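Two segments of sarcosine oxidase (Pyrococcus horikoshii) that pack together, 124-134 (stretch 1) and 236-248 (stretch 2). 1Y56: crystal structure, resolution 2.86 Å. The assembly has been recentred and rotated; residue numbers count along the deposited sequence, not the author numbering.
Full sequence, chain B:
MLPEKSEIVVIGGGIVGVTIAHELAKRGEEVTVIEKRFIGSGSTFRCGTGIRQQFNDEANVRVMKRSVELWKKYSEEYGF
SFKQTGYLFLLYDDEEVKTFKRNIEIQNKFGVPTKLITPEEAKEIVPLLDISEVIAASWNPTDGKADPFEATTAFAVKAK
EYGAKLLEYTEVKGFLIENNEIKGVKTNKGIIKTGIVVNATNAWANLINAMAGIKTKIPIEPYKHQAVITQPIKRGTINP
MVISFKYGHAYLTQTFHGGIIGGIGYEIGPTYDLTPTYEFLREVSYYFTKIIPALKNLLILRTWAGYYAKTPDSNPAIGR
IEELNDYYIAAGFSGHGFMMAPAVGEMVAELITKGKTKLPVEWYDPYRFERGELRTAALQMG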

# COMPACT_ATOMS: atom_id res chain seq x y z
N GLU B 124 1.14 56.71 -39.33
CA GLU B 124 -0.24 57.20 -39.23
C GLU B 124 -1.15 56.05 -38.85
O GLU B 124 -1.75 56.06 -37.78
CB GLU B 124 -0.71 57.84 -40.52
CG GLU B 124 -0.23 59.25 -40.68
CD GLU B 124 -0.92 59.93 -41.84
OE1 GLU B 124 -2.17 59.97 -41.82
OE2 GLU B 124 -0.21 60.42 -42.77
N ILE B 125 -1.26 55.05 -39.74
CA ILE B 125 -1.70 53.71 -39.35
C ILE B 125 -0.78 53.36 -38.18
O ILE B 125 0.41 53.66 -38.25
CB ILE B 125 -1.42 52.69 -40.47
CG1 ILE B 125 -1.60 53.33 -41.86
CG2 ILE B 125 -2.29 51.47 -40.30
CD1 ILE B 125 -1.10 52.48 -43.01
N VAL B 126 -1.27 52.75 -37.11
CA VAL B 126 -0.35 52.39 -35.99
C VAL B 126 0.52 53.55 -35.45
O VAL B 126 1.74 53.56 -35.63
CB VAL B 126 0.60 51.18 -36.32
CG1 VAL B 126 1.03 50.49 -35.04
CG2 VAL B 126 -0.07 50.18 -37.24
N PRO B 127 -0.10 54.54 -34.79
CA PRO B 127 0.67 55.67 -34.25
C PRO B 127 1.83 55.30 -33.31
O PRO B 127 2.79 56.06 -33.25
CB PRO B 127 -0.38 56.49 -33.51
CG PRO B 127 -1.66 56.13 -34.16
CD PRO B 127 -1.54 54.69 -34.51
N LEU B 128 1.74 54.17 -32.62
CA LEU B 128 2.77 53.77 -31.62
C LEU B 128 4.02 53.08 -32.18
O LEU B 128 4.95 52.75 -31.43
CB LEU B 128 2.16 52.88 -30.53
CG LEU B 128 1.21 53.51 -29.53
CD1 LEU B 128 0.73 52.46 -28.56
CD2 LEU B 128 1.90 54.62 -28.80
N LEU B 129 4.03 52.86 -33.49
CA LEU B 129 5.19 52.34 -34.20
C LEU B 129 6.42 53.21 -33.99
O LEU B 129 6.34 54.43 -34.15
CB LEU B 129 4.86 52.33 -35.68
CG LEU B 129 5.20 51.09 -36.49
CD1 LEU B 129 4.84 49.84 -35.72
CD2 LEU B 129 4.43 51.17 -37.80
N ASP B 130 7.54 52.61 -33.60
CA ASP B 130 8.81 53.35 -33.58
C ASP B 130 9.33 53.42 -35.00
O ASP B 130 9.60 52.38 -35.62
CB ASP B 130 9.85 52.69 -32.68
CG ASP B 130 11.20 53.42 -32.70
OD1 ASP B 130 12.13 52.96 -32.01
OD2 ASP B 130 11.34 54.45 -33.41
N ILE B 131 9.49 54.63 -35.51
CA ILE B 131 9.73 54.80 -36.94
C ILE B 131 11.20 55.03 -37.27
O ILE B 131 11.58 55.05 -38.43
CB ILE B 131 8.71 55.84 -37.56
CG1 ILE B 131 8.02 55.20 -38.75
CG2 ILE B 131 9.32 57.22 -37.88
CD1 ILE B 131 7.43 53.84 -38.41
N SER B 132 12.01 55.13 -36.22
CA SER B 132 13.39 55.61 -36.33
C SER B 132 14.30 54.86 -37.28
O SER B 132 15.20 55.47 -37.85
CB SER B 132 14.05 55.78 -34.96
OG SER B 132 13.88 54.63 -34.16
N GLU B 133 14.11 53.57 -37.47
CA GLU B 133 14.97 52.86 -38.43
C GLU B 133 14.24 52.15 -39.57
O GLU B 133 14.86 51.43 -40.35
CB GLU B 133 15.96 51.93 -37.72
CG GLU B 133 15.33 50.97 -36.73
CD GLU B 133 16.37 50.26 -35.86
OE1 GLU B 133 16.05 49.97 -34.68
OE2 GLU B 133 17.50 49.99 -36.35
N VAL B 134 12.94 52.39 -39.65
CA VAL B 134 12.11 51.91 -40.76
C VAL B 134 12.28 52.86 -41.93
O VAL B 134 12.16 54.07 -41.77
CB VAL B 134 10.62 51.91 -40.38
CG1 VAL B 134 9.80 51.20 -41.44
CG2 VAL B 134 10.43 51.27 -39.00
N GLY B 236 -8.62 49.48 -31.20
CA GLY B 236 -7.99 50.16 -32.33
C GLY B 236 -6.62 50.80 -32.11
O GLY B 236 -6.21 51.65 -32.87
N THR B 237 -5.92 50.39 -31.06
CA THR B 237 -4.55 50.84 -30.85
C THR B 237 -3.62 50.23 -31.90
O THR B 237 -2.83 50.96 -32.50
CB THR B 237 -4.06 50.53 -29.42
OG1 THR B 237 -4.80 51.33 -28.49
CG2 THR B 237 -2.56 50.83 -29.26
N ILE B 238 -3.70 48.92 -32.13
CA ILE B 238 -2.93 48.30 -33.22
C ILE B 238 -3.88 47.57 -34.16
O ILE B 238 -4.30 46.46 -33.87
CB ILE B 238 -1.84 47.31 -32.75
CG1 ILE B 238 -1.05 47.86 -31.56
CG2 ILE B 238 -0.92 46.95 -33.91
CD1 ILE B 238 -0.08 46.84 -30.96
N ASN B 239 -4.19 48.18 -35.30
CA ASN B 239 -5.19 47.61 -36.18
C ASN B 239 -4.71 46.61 -37.20
O ASN B 239 -5.22 45.50 -37.25
CB ASN B 239 -6.05 48.69 -36.80
CG ASN B 239 -6.88 49.40 -35.77
OD1 ASN B 239 -6.70 50.58 -35.52
ND2 ASN B 239 -7.77 48.66 -35.12
N PRO B 240 -3.70 46.96 -38.00
CA PRO B 240 -3.25 45.97 -38.97
C PRO B 240 -2.34 44.93 -38.30
O PRO B 240 -1.89 45.13 -37.16
CB PRO B 240 -2.42 46.80 -39.95
CG PRO B 240 -1.87 47.91 -39.11
CD PRO B 240 -2.90 48.21 -38.07
N MET B 241 -2.10 43.83 -39.01
CA MET B 241 -1.04 42.91 -38.64
C MET B 241 0.28 43.60 -39.01
O MET B 241 0.50 43.95 -40.16
CB MET B 241 -1.22 41.63 -39.45
CG MET B 241 -0.37 40.48 -39.00
SD MET B 241 -1.05 39.62 -37.57
CE MET B 241 0.20 40.04 -36.39
N VAL B 242 1.14 43.85 -38.03
CA VAL B 242 2.45 44.41 -38.35
C VAL B 242 3.52 43.31 -38.36
O VAL B 242 3.63 42.52 -37.40
CB VAL B 242 2.83 45.70 -37.52
CG1 VAL B 242 1.87 45.94 -36.39
CG2 VAL B 242 4.25 45.66 -37.03
N ILE B 243 4.27 43.24 -39.46
CA ILE B 243 5.34 42.26 -39.64
C ILE B 243 6.67 42.97 -39.63
O ILE B 243 6.83 44.01 -40.27
CB ILE B 243 5.19 41.48 -40.97
CG1 ILE B 243 3.77 40.95 -41.16
CG2 ILE B 243 6.25 40.36 -41.08
CD1 ILE B 243 3.30 39.94 -40.12
N SER B 244 7.63 42.39 -38.90
CA SER B 244 9.01 42.83 -38.98
C SER B 244 9.95 41.64 -39.22
O SER B 244 10.26 40.89 -38.29
CB SER B 244 9.41 43.58 -37.71
OG SER B 244 10.75 44.02 -37.79
N PHE B 245 10.36 41.46 -40.47
CA PHE B 245 11.31 40.40 -40.81
C PHE B 245 12.63 40.65 -40.07
O PHE B 245 13.17 39.73 -39.46
CB PHE B 245 11.56 40.32 -42.31
CG PHE B 245 10.57 39.46 -43.06
CD1 PHE B 245 10.20 39.79 -44.35
CD2 PHE B 245 10.02 38.32 -42.48
CE1 PHE B 245 9.28 39.00 -45.07
CE2 PHE B 245 9.09 37.52 -43.19
CZ PHE B 245 8.73 37.87 -44.48
N LYS B 246 13.12 41.88 -40.10
CA LYS B 246 14.39 42.18 -39.47
C LYS B 246 14.40 41.80 -37.99
O LYS B 246 15.35 41.20 -37.52
CB LYS B 246 14.79 43.64 -39.68
CG LYS B 246 15.86 44.14 -38.72
CD LYS B 246 16.29 45.57 -39.06
CE LYS B 246 17.03 46.25 -37.91
NZ LYS B 246 18.44 45.79 -37.81
N TYR B 247 13.35 42.13 -37.26
CA TYR B 247 13.30 41.77 -35.84
C TYR B 247 12.64 40.42 -35.56
O TYR B 247 11.61 40.33 -34.90
CB TYR B 247 12.70 42.90 -34.99
CG TYR B 247 13.59 44.12 -34.87
CD1 TYR B 247 13.16 45.37 -35.36
CD2 TYR B 247 14.85 44.04 -34.29
CE1 TYR B 247 13.99 46.50 -35.26
CE2 TYR B 247 15.68 45.15 -34.18
CZ TYR B 247 15.25 46.37 -34.67
OH TYR B 247 16.07 47.46 -34.56
N GLY B 248 13.12 39.37 -36.22
CA GLY B 248 12.98 37.98 -35.78
C GLY B 248 11.68 37.40 -36.36
O GLY B 248 11.03 36.56 -35.72
O HOH W 1 -0.45 52.62 -32.45

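Stretch 1 has no regular helix or strand beyond the helical E124; stretch 2 contributes a short strand, 241-244, flanked by loop. The backbones come closest at V126 and I238, whose CA atoms lie 5.6 Å apart, and no hydrogen bond joins main chain to main chain directly. A water does so indirectly: it accepts from L128 N at 2.7 Å and donates to T237 O at 2.9 Å.

I125 is the first residue to leave helical phi/psi, and a type I turn follows from V126 to L129, closed by L129 N to V126 O at 3.2 Å. V126 has phi/psi of 52/69, unusual for a branched residue. With chi1 at -155° (t), its two methyls reach different partners: CG2 lies 3.4 Å from P240 CG, and CG1 lies 4.2 Å from I238 CG2. The proline ring, C-gamma endo, also receives I125, whose CG2 is 3.8 Å from P240 CG. These contacts are purely apolar, and V126 has the largest area covered in the interface, 65 Å².

L128 points toward stretch 2 in an extended m,t rotamer that carries CD1 to 3.7 Å from T237 CG2. L129 starts sideways, but its end comes nearer, CD1 reaching 4.4 Å from V242 CG2; its chi1 of -134° lies between wells, as does that of V242 at 11°, so at 2.86 Å resolution neither conformation should be overread.

A separate polar contact forms at E133, within the I131-V134 type I turn. Its chi1 of 51° (p) and chi2 of -169° (t) extend the carboxylate to Y247, where OH donates to E133 OE1 at a short 2.5 Å, the oxygen lying near the plane of the ring at its edge. K246 NZ stays 4.5 Å from E133 OE2, beyond a salt bridge, so any attraction is longer-range.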